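Local coordinates for ornithine carbamoyltransferase (Gloeobacter violaceus, PDB 3GD5), which probably catalyses the reversible transfer of the carbamoyl group from carbamoyl phosphate to ornithine, giving citrulline and phosphate in arginine biosynthesis, at residues A[43-51]-A[305-313]; A[246-257]-A[278-286]. All coordinates share one frame; numbering follows the deposited sequence.

Contact 1. Residues A[43-51]-A[305-313]; sequences VANLHGKVL and KAVLAALMG
Leu46 meets the last turn of helix 293-312 with both methyls, its side chain crossing that of Met312 at about a right angle. CD1 and CD2 straddle the base of the methionine, each 4.0 Å from Met312 CB. CD1 also approaches Leu308 CB, while CD2 lies 3.7 Å from Gly313 CA. The CG of Leu46 stands beside its own backbone N (chi1 -63°), and this sends the fork of the side chain to the helix end.

Met312 runs on from there, extended beyond CG, and brings its methyl to a second leucine. Met312 CE is 3.8 Å from Leu51 CG. Leu308 reaches the same leucine from the preceding turn, with Leu308 CD2 3.9 Å from Leu51 CG. Both chains cross Leu51 at about a right angle, and both touch its branch point, CG.

Two smaller contacts flank this apolar patch. Ala44 CB faces Ala309 CB at 3.9 Å. The aliphatic part of Lys49 passes near the helix terminus, with CE 3.7 Å from Met312 O. The type II turn from Leu46 to Lys49 links the loop to strand 50-55.

The C-terminal helix 293-312 returns here to the carbamoyl phosphate-binding domain, as in other members of the family, and ends against the entry to strand 50-55. Met70 of helix 60-72 packs on Leu46 and Leu51, Ala69 of that helix touches Leu308, and Leu33 of helix 24-39 touches Ala309.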
loop_
_atom_site.group_PDB
_atom_site.type_symbol
_atom_site.label_atom_id
_atom_site.label_comp_id
_atom_site.label_asym_id
_atom_site.label_seq_id
_atom_site.Cartn_x
_atom_site.Cartn_y
_atom_site.Cartn_z
ATOM N N VAL A 43 -15.352 45.456 7.276
ATOM C CA VAL A 43 -15.727 44.509 6.235
ATOM C C VAL A 43 -14.686 44.490 5.129
ATOM O O VAL A 43 -14.397 45.518 4.527
ATOM C CB VAL A 43 -17.094 44.857 5.618
ATOM C CG1 VAL A 43 -17.388 43.932 4.445
ATOM C CG2 VAL A 43 -18.181 44.718 6.663
ATOM N N ALA A 44 -14.114 43.313 4.880
ATOM C CA ALA A 44 -13.112 43.142 3.835
ATOM C C ALA A 44 -13.728 42.318 2.707
ATOM O O ALA A 44 -14.834 41.789 2.839
ATOM C CB ALA A 44 -11.886 42.437 4.388
ATOM N N ASN A 45 -13.011 42.199 1.598
ATOM C CA ASN A 45 -13.528 41.444 0.469
ATOM C C ASN A 45 -12.439 41.090 -0.522
ATOM O O ASN A 45 -11.708 41.964 -0.982
ATOM C CB ASN A 45 -14.619 42.255 -0.225
ATOM C CG ASN A 45 -14.995 41.691 -1.565
ATOM O OD1 ASN A 45 -14.250 41.813 -2.535
ATOM N ND2 ASN A 45 -16.156 41.057 -1.627
ATOM N N LEU A 46 -12.338 39.806 -0.850
ATOM C CA LEU A 46 -11.335 39.324 -1.797
ATOM C C LEU A 46 -12.014 38.718 -3.011
ATOM O O LEU A 46 -11.518 37.755 -3.597
ATOM C CB LEU A 46 -10.432 38.275 -1.138
ATOM C CG LEU A 46 -9.589 38.748 0.047
ATOM C CD1 LEU A 46 -8.713 37.602 0.556
ATOM C CD2 LEU A 46 -8.722 39.918 -0.392
ATOM N N HIS A 47 -13.158 39.285 -3.377
ATOM C CA HIS A 47 -13.911 38.817 -4.530
ATOM C C HIS A 47 -13.031 38.811 -5.774
ATOM O O HIS A 47 -12.271 39.747 -6.016
ATOM C CB HIS A 47 -15.132 39.708 -4.764
ATOM C CG HIS A 47 -15.940 39.317 -5.962
ATOM N ND1 HIS A 47 -15.542 39.597 -7.253
ATOM C CD2 HIS A 47 -17.115 38.651 -6.065
ATOM C CE1 HIS A 47 -16.440 39.122 -8.100
ATOM N NE2 HIS A 47 -17.403 38.544 -7.405
ATOM N N GLY A 48 -13.132 37.739 -6.553
ATOM C CA GLY A 48 -12.339 37.626 -7.759
ATOM C C GLY A 48 -10.988 36.993 -7.512
ATOM O O GLY A 48 -10.240 36.749 -8.456
ATOM N N LYS A 49 -10.664 36.723 -6.250
ATOM C CA LYS A 49 -9.376 36.112 -5.932
ATOM C C LYS A 49 -9.482 34.657 -5.477
ATOM O O LYS A 49 -10.499 34.224 -4.924
ATOM C CB LYS A 49 -8.647 36.942 -4.876
ATOM C CG LYS A 49 -8.307 38.338 -5.358
ATOM C CD LYS A 49 -7.875 39.231 -4.210
ATOM C CE LYS A 49 -7.850 40.694 -4.634
ATOM N NZ LYS A 49 -6.928 40.912 -5.780
ATOM N N VAL A 50 -8.414 33.908 -5.719
ATOM C CA VAL A 50 -8.369 32.497 -5.361
ATOM C C VAL A 50 -7.167 32.210 -4.480
ATOM O O VAL A 50 -6.042 32.616 -4.778
ATOM C CB VAL A 50 -8.277 31.596 -6.623
ATOM C CG1 VAL A 50 -8.257 30.113 -6.219
ATOM C CG2 VAL A 50 -9.445 31.902 -7.570
ATOM N N LEU A 51 -7.420 31.491 -3.398
ATOM C CA LEU A 51 -6.374 31.118 -2.465
ATOM C C LEU A 51 -6.088 29.639 -2.691
ATOM O O LEU A 51 -7.006 28.814 -2.730
ATOM C CB LEU A 51 -6.871 31.334 -1.043
ATOM C CG LEU A 51 -5.954 31.289 0.179
ATOM C CD1 LEU A 51 -6.644 30.424 1.197
ATOM C CD2 LEU A 51 -4.566 30.771 -0.129
ATOM N N LYS A 305 -8.714 35.231 8.556
ATOM C CA LYS A 305 -9.403 36.180 7.667
ATOM C C LYS A 305 -8.609 37.490 7.657
ATOM O O LYS A 305 -8.447 38.125 6.618
ATOM C CB LYS A 305 -10.823 36.470 8.158
ATOM C CG LYS A 305 -11.801 35.339 7.931
ATOM C CD LYS A 305 -13.165 35.638 8.530
ATOM C CE LYS A 305 -13.812 36.866 7.918
ATOM N NZ LYS A 305 -15.189 36.979 8.458
ATOM N N ALA A 306 -8.117 37.892 8.827
ATOM C CA ALA A 306 -7.328 39.114 8.930
ATOM C C ALA A 306 -6.026 38.994 8.137
ATOM O O ALA A 306 -5.610 39.954 7.490
ATOM C CB ALA A 306 -7.030 39.434 10.390
ATOM N N VAL A 307 -5.369 37.837 8.170
ATOM C CA VAL A 307 -4.131 37.714 7.400
ATOM C C VAL A 307 -4.452 37.754 5.912
ATOM O O VAL A 307 -3.826 38.500 5.161
ATOM C CB VAL A 307 -3.342 36.410 7.717
ATOM C CG1 VAL A 307 -3.120 36.291 9.207
ATOM C CG2 VAL A 307 -4.076 35.196 7.183
ATOM N N LEU A 308 -5.440 36.966 5.488
ATOM C CA LEU A 308 -5.836 36.935 4.083
ATOM C C LEU A 308 -6.167 38.359 3.611
ATOM O O LEU A 308 -5.687 38.813 2.570
ATOM C CB LEU A 308 -7.050 36.010 3.887
ATOM C CG LEU A 308 -6.813 34.502 4.123
ATOM C CD1 LEU A 308 -8.130 33.764 4.106
ATOM C CD2 LEU A 308 -5.879 33.943 3.061
ATOM N N ALA A 309 -6.980 39.067 4.384
ATOM C CA ALA A 309 -7.343 40.428 4.021
ATOM C C ALA A 309 -6.098 41.311 3.932
ATOM O O ALA A 309 -5.888 42.007 2.944
ATOM C CB ALA A 309 -8.312 40.994 5.039
ATOM N N ALA A 310 -5.268 41.258 4.966
ATOM C CA ALA A 310 -4.054 42.062 5.027
ATOM C C ALA A 310 -3.057 41.827 3.901
ATOM O O ALA A 310 -2.531 42.782 3.335
ATOM C CB ALA A 310 -3.359 41.850 6.367
ATOM N N LEU A 311 -2.790 40.565 3.577
ATOM C CA LEU A 311 -1.807 40.251 2.544
ATOM C C LEU A 311 -2.306 40.155 1.105
ATOM O O LEU A 311 -1.508 40.259 0.171
ATOM C CB LEU A 311 -1.065 38.963 2.910
ATOM C CG LEU A 311 -0.341 38.958 4.263
ATOM C CD1 LEU A 311 0.615 37.761 4.334
ATOM C CD2 LEU A 311 0.441 40.255 4.428
ATOM N N MET A 312 -3.610 39.952 0.923
ATOM C CA MET A 312 -4.187 39.847 -0.417
ATOM C C MET A 312 -5.145 41.004 -0.678
ATOM O O MET A 312 -5.539 41.249 -1.817
ATOM C CB MET A 312 -4.959 38.525 -0.577
ATOM C CG MET A 312 -4.159 37.261 -0.282
ATOM S SD MET A 312 -5.122 35.731 -0.534
ATOM C CE MET A 312 -3.966 34.576 -0.077
ATOM N N GLY A 313 -5.522 41.690 0.400
ATOM C CA GLY A 313 -6.460 42.805 0.345
ATOM C C GLY A 313 -6.428 43.692 -0.878
ATOM O O GLY A 313 -7.502 43.884 -1.494
#

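Contact 2. Residues A[246-257]-A[278-286]; sequences RLQLFEQYQINA and GEEITDEVM
Arg246 and Glu279 form a salt bridge across the two segments. Arg246 NH2 alone serves both carboxylate oxygens, at 2.7 Å from Glu279 OE2 and 2.9 Å from Glu279 OE1. OE1 lies in the guanidinium plane and is met on its syn side, while the two flat groups are turned 55° apart.

The backbone adds one straight hydrogen bond, from Ile255 N to Glu280 O (3.0 Å). Ile255 and Ile281 make a single bridge here, without a continuing ladder. Gln254 extends across the 278-282 loop with CG anti to its backbone N (chi1 -179°). Its NE2 donates to Glu279 O at 3.0 Å, from above the carbonyl plane. Its OE1 accepts from Asn256 ND2 on an in-plane lone pair. An alanine at this position is likely to leave Glu279 O without this donor and Asn256 ND2 without its acceptor.

Both segments cap helices in the ornithine-binding domain, against strands 228-231 and 268-271 of its parallel, Rossmann-like sheet. Asn256 OD1 is the N-cap acceptor for Leu259 N, and Thr282 OG1 accepts from Val285 N at 3.2 Å. A water joins the two helix starts, held by Ala257 N, Thr282 OG1 and Glu284 OE1.

Apolar contacts lie beside these bonds. Ile255 CG2 presses on Ile281 CG2 at 3.2 Å, tighter than usual. Ile255 CD1 meets Val285 CG1 at 3.6 Å, and Val269 touches both residues.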
loop_
_atom_site.group_PDB
_atom_site.type_symbol
_atom_site.label_atom_id
_atom_site.label_comp_id
_atom_site.label_asym_id
_atom_site.label_seq_id
_atom_site.Cartn_x
_atom_site.Cartn_y
_atom_site.Cartn_z
ATOM N N ARG A 246 8.892 8.153 26.392
ATOM C CA ARG A 246 8.087 9.319 26.064
ATOM C C ARG A 246 7.293 9.797 27.268
ATOM O O ARG A 246 7.284 10.986 27.583
ATOM C CB ARG A 246 7.142 9.009 24.903
ATOM C CG ARG A 246 6.721 10.248 24.130
ATOM C CD ARG A 246 5.961 9.893 22.870
ATOM N NE ARG A 246 4.566 9.583 23.152
ATOM C CZ ARG A 246 3.661 10.485 23.515
ATOM N NH1 ARG A 246 4.004 11.760 23.635
ATOM N NH2 ARG A 246 2.417 10.113 23.766
ATOM N N LEU A 247 6.629 8.865 27.944
ATOM C CA LEU A 247 5.831 9.200 29.119
ATOM C C LEU A 247 6.715 9.688 30.262
ATOM O O LEU A 247 6.531 10.793 30.770
ATOM C CB LEU A 247 5.025 7.983 29.574
ATOM C CG LEU A 247 4.132 8.187 30.798
ATOM C CD1 LEU A 247 3.154 9.319 30.544
ATOM C CD2 LEU A 247 3.392 6.898 31.099
ATOM N N GLN A 248 7.669 8.853 30.664
ATOM C CA GLN A 248 8.596 9.190 31.742
ATOM C C GLN A 248 9.546 10.281 31.266
ATOM O O GLN A 248 10.758 10.087 31.247
ATOM C CB GLN A 248 9.412 7.956 32.147
ATOM C CG GLN A 248 8.604 6.819 32.762
ATOM C CD GLN A 248 8.114 7.136 34.163
ATOM O OE1 GLN A 248 8.912 7.360 35.075
ATOM N NE2 GLN A 248 6.797 7.154 34.341
ATOM N N LEU A 249 8.993 11.428 30.886
ATOM C CA LEU A 249 9.796 12.538 30.390
ATOM C C LEU A 249 8.916 13.761 30.166
ATOM O O LEU A 249 9.305 14.888 30.474
ATOM C CB LEU A 249 10.470 12.139 29.077
ATOM C CG LEU A 249 11.396 13.139 28.383
ATOM C CD1 LEU A 249 12.435 13.669 29.362
ATOM C CD2 LEU A 249 12.071 12.447 27.208
ATOM N N PHE A 250 7.726 13.521 29.626
ATOM C CA PHE A 250 6.754 14.573 29.356
ATOM C C PHE A 250 5.645 14.519 30.401
ATOM O O PHE A 250 4.896 15.477 30.585
ATOM C CB PHE A 250 6.152 14.373 27.968
ATOM C CG PHE A 250 6.894 15.078 26.877
ATOM C CD1 PHE A 250 6.758 16.451 26.706
ATOM C CD2 PHE A 250 7.722 14.372 26.014
ATOM C CE1 PHE A 250 7.435 17.114 25.687
ATOM C CE2 PHE A 250 8.405 15.026 24.991
ATOM C CZ PHE A 250 8.261 16.398 24.826
ATOM N N GLU A 251 5.565 13.380 31.077
ATOM C CA GLU A 251 4.565 13.110 32.103
ATOM C C GLU A 251 4.253 14.268 33.056
ATOM O O GLU A 251 3.090 14.613 33.255
ATOM C CB GLU A 251 5.013 11.891 32.910
ATOM C CG GLU A 251 3.911 11.176 33.660
ATOM C CD GLU A 251 4.425 9.941 34.377
ATOM O OE1 GLU A 251 3.598 9.201 34.954
ATOM O OE2 GLU A 251 5.657 9.717 34.363
ATOM N N GLN A 252 5.291 14.860 33.642
ATOM C CA GLN A 252 5.133 15.960 34.597
ATOM C C GLN A 252 4.688 17.276 33.957
ATOM O O GLN A 252 4.370 18.239 34.660
ATOM C CB GLN A 252 6.451 16.198 35.345
ATOM C CG GLN A 252 7.240 14.934 35.658
ATOM C CD GLN A 252 8.186 14.523 34.529
ATOM O OE1 GLN A 252 7.796 14.450 33.357
ATOM N NE2 GLN A 252 9.438 14.244 34.885
ATOM N N TYR A 253 4.670 17.312 32.629
ATOM C CA TYR A 253 4.292 18.509 31.889
ATOM C C TYR A 253 2.845 18.448 31.424
ATOM O O TYR A 253 2.526 18.724 30.263
ATOM C CB TYR A 253 5.231 18.673 30.698
ATOM C CG TYR A 253 6.661 18.876 31.126
ATOM C CD1 TYR A 253 7.172 20.159 31.327
ATOM C CD2 TYR A 253 7.493 17.785 31.379
ATOM C CE1 TYR A 253 8.472 20.353 31.769
ATOM C CE2 TYR A 253 8.794 17.970 31.825
ATOM C CZ TYR A 253 9.276 19.257 32.020
ATOM O OH TYR A 253 10.554 19.452 32.491
ATOM N N GLN A 254 1.968 18.081 32.344
ATOM C CA GLN A 254 0.554 17.973 32.048
ATOM C C GLN A 254 -0.182 19.112 32.724
ATOM O O GLN A 254 0.103 19.440 33.876
ATOM C CB GLN A 254 0.021 16.650 32.585
ATOM C CG GLN A 254 -1.448 16.400 32.315
ATOM C CD GLN A 254 -1.966 15.206 33.088
ATOM O OE1 GLN A 254 -2.192 15.293 34.296
ATOM N NE2 GLN A 254 -2.142 14.079 32.402
ATOM N N ILE A 255 -1.108 19.744 32.020
ATOM C CA ILE A 255 -1.863 20.792 32.677
ATOM C C ILE A 255 -3.048 20.058 33.299
ATOM O O ILE A 255 -3.865 19.436 32.606
ATOM C CB ILE A 255 -2.283 21.932 31.688
ATOM C CG1 ILE A 255 -3.769 22.245 31.812
ATOM C CG2 ILE A 255 -1.863 21.593 30.292
ATOM C CD1 ILE A 255 -4.113 22.999 33.069
ATOM N N ASN A 256 -3.077 20.082 34.629
ATOM C CA ASN A 256 -4.118 19.429 35.415
ATOM C C ASN A 256 -4.525 20.349 36.555
ATOM O O ASN A 256 -3.998 21.452 36.684
ATOM C CB ASN A 256 -3.592 18.117 35.995
ATOM C CG ASN A 256 -2.243 18.287 36.668
ATOM O OD1 ASN A 256 -2.013 19.275 37.369
ATOM N ND2 ASN A 256 -1.346 17.326 36.461
ATOM N N ALA A 257 -5.455 19.882 37.382
ATOM C CA ALA A 257 -5.942 20.663 38.512
ATOM C C ALA A 257 -4.805 21.259 39.338
ATOM O O ALA A 257 -4.827 22.443 39.674
ATOM C CB ALA A 257 -6.825 19.792 39.394
ATOM N N GLY A 278 -5.317 12.796 29.192
ATOM C CA GLY A 278 -4.494 11.907 29.993
ATOM C C GLY A 278 -3.000 12.057 29.769
ATOM O O GLY A 278 -2.213 11.430 30.478
ATOM N N GLU A 279 -2.597 12.857 28.780
ATOM C CA GLU A 279 -1.167 13.076 28.523
ATOM C C GLU A 279 -0.815 14.510 28.856
ATOM O O GLU A 279 -0.460 14.815 29.995
ATOM C CB GLU A 279 -0.781 12.793 27.059
ATOM C CG GLU A 279 -1.060 11.365 26.595
ATOM C CD GLU A 279 -0.159 10.912 25.446
ATOM O OE1 GLU A 279 0.020 11.668 24.467
ATOM O OE2 GLU A 279 0.368 9.782 25.520
ATOM N N GLU A 280 -0.932 15.398 27.869
ATOM C CA GLU A 280 -0.602 16.800 28.079
ATOM C C GLU A 280 -1.710 17.560 28.806
ATOM O O GLU A 280 -1.478 18.661 29.299
ATOM C CB GLU A 280 -0.279 17.487 26.750
ATOM C CG GLU A 280 -1.492 17.800 25.881
ATOM C CD GLU A 280 -1.980 16.607 25.065
ATOM O OE1 GLU A 280 -1.345 15.533 25.101
ATOM O OE2 GLU A 280 -3.005 16.757 24.376
ATOM N N ILE A 281 -2.910 16.985 28.855
ATOM C CA ILE A 281 -4.034 17.599 29.565
ATOM C C ILE A 281 -5.029 16.556 30.041
ATOM O O ILE A 281 -5.099 15.459 29.500
ATOM C CB ILE A 281 -4.823 18.610 28.705
ATOM C CG1 ILE A 281 -4.674 18.268 27.230
ATOM C CG2 ILE A 281 -4.409 20.018 29.039
ATOM C CD1 ILE A 281 -5.363 16.983 26.845
ATOM N N THR A 282 -5.804 16.909 31.057
ATOM C CA THR A 282 -6.799 15.989 31.586
ATOM C C THR A 282 -8.156 16.364 31.012
ATOM O O THR A 282 -8.396 17.518 30.647
ATOM C CB THR A 282 -6.867 16.045 33.140
ATOM O OG1 THR A 282 -7.291 17.345 33.560
ATOM C CG2 THR A 282 -5.505 15.761 33.742
ATOM N N ASP A 283 -9.038 15.380 30.914
ATOM C CA ASP A 283 -10.367 15.629 30.396
ATOM C C ASP A 283 -11.025 16.699 31.261
ATOM O O ASP A 283 -11.684 17.610 30.756
ATOM C CB ASP A 283 -11.194 14.348 30.444
ATOM C CG ASP A 283 -12.588 14.534 29.862
ATOM O OD1 ASP A 283 -12.696 14.837 28.653
ATOM O OD2 ASP A 283 -13.574 14.385 30.616
ATOM N N GLU A 284 -10.825 16.580 32.570
ATOM C CA GLU A 284 -11.389 17.509 33.540
ATOM C C GLU A 284 -11.085 18.964 33.205
ATOM O O GLU A 284 -11.987 19.806 33.164
ATOM C CB GLU A 284 -10.848 17.184 34.931
ATOM C CG GLU A 284 -11.378 18.068 36.043
ATOM C CD GLU A 284 -10.791 17.700 37.393
ATOM O OE1 GLU A 284 -9.593 17.978 37.619
ATOM O OE2 GLU A 284 -11.523 17.120 38.223
ATOM N N VAL A 285 -9.812 19.261 32.968
ATOM C CA VAL A 285 -9.412 20.625 32.646
ATOM C C VAL A 285 -9.918 21.020 31.264
ATOM O O VAL A 285 -10.477 22.105 31.080
ATOM C CB VAL A 285 -7.880 20.784 32.694
ATOM C CG1 VAL A 285 -7.487 22.198 32.304
ATOM C CG2 VAL A 285 -7.377 20.469 34.092
ATOM N N MET A 286 -9.732 20.137 30.293
ATOM C CA MET A 286 -10.178 20.426 28.936
ATOM C C MET A 286 -11.665 20.758 28.901
ATOM O O MET A 286 -12.087 21.691 28.219
ATOM C CB MET A 286 -9.920 19.226 28.033
ATOM C CG MET A 286 -9.161 19.560 26.770
ATOM S SD MET A 286 -9.063 18.147 25.712
ATOM C CE MET A 286 -10.073 18.743 24.329
HETATM O O HOH W 1 -7.068 17.687 36.232
#

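Overall arrangement
The two contacts lie on opposite sides of the chain's centre, their own centres about 39 Å apart. Both are partly buried. Contact 1 fastens the end of the C-terminal helix to the carbamoyl phosphate domain, and contact 2 stays within the ornithine-binding domain. Along the chain, contact 2 is nested inside the loop closed by contact 1. Helix 293-312 supplies one side of contact 1 and also touches Met286 of contact 2, while the strands behind the two contacts belong to different parallel sheets. Contact 1 relies on apolar side chains, with a lysine at its margin. Contact 2 combines a salt bridge, amide and backbone bonds, helix caps and a water with apolar contacts against the sheet.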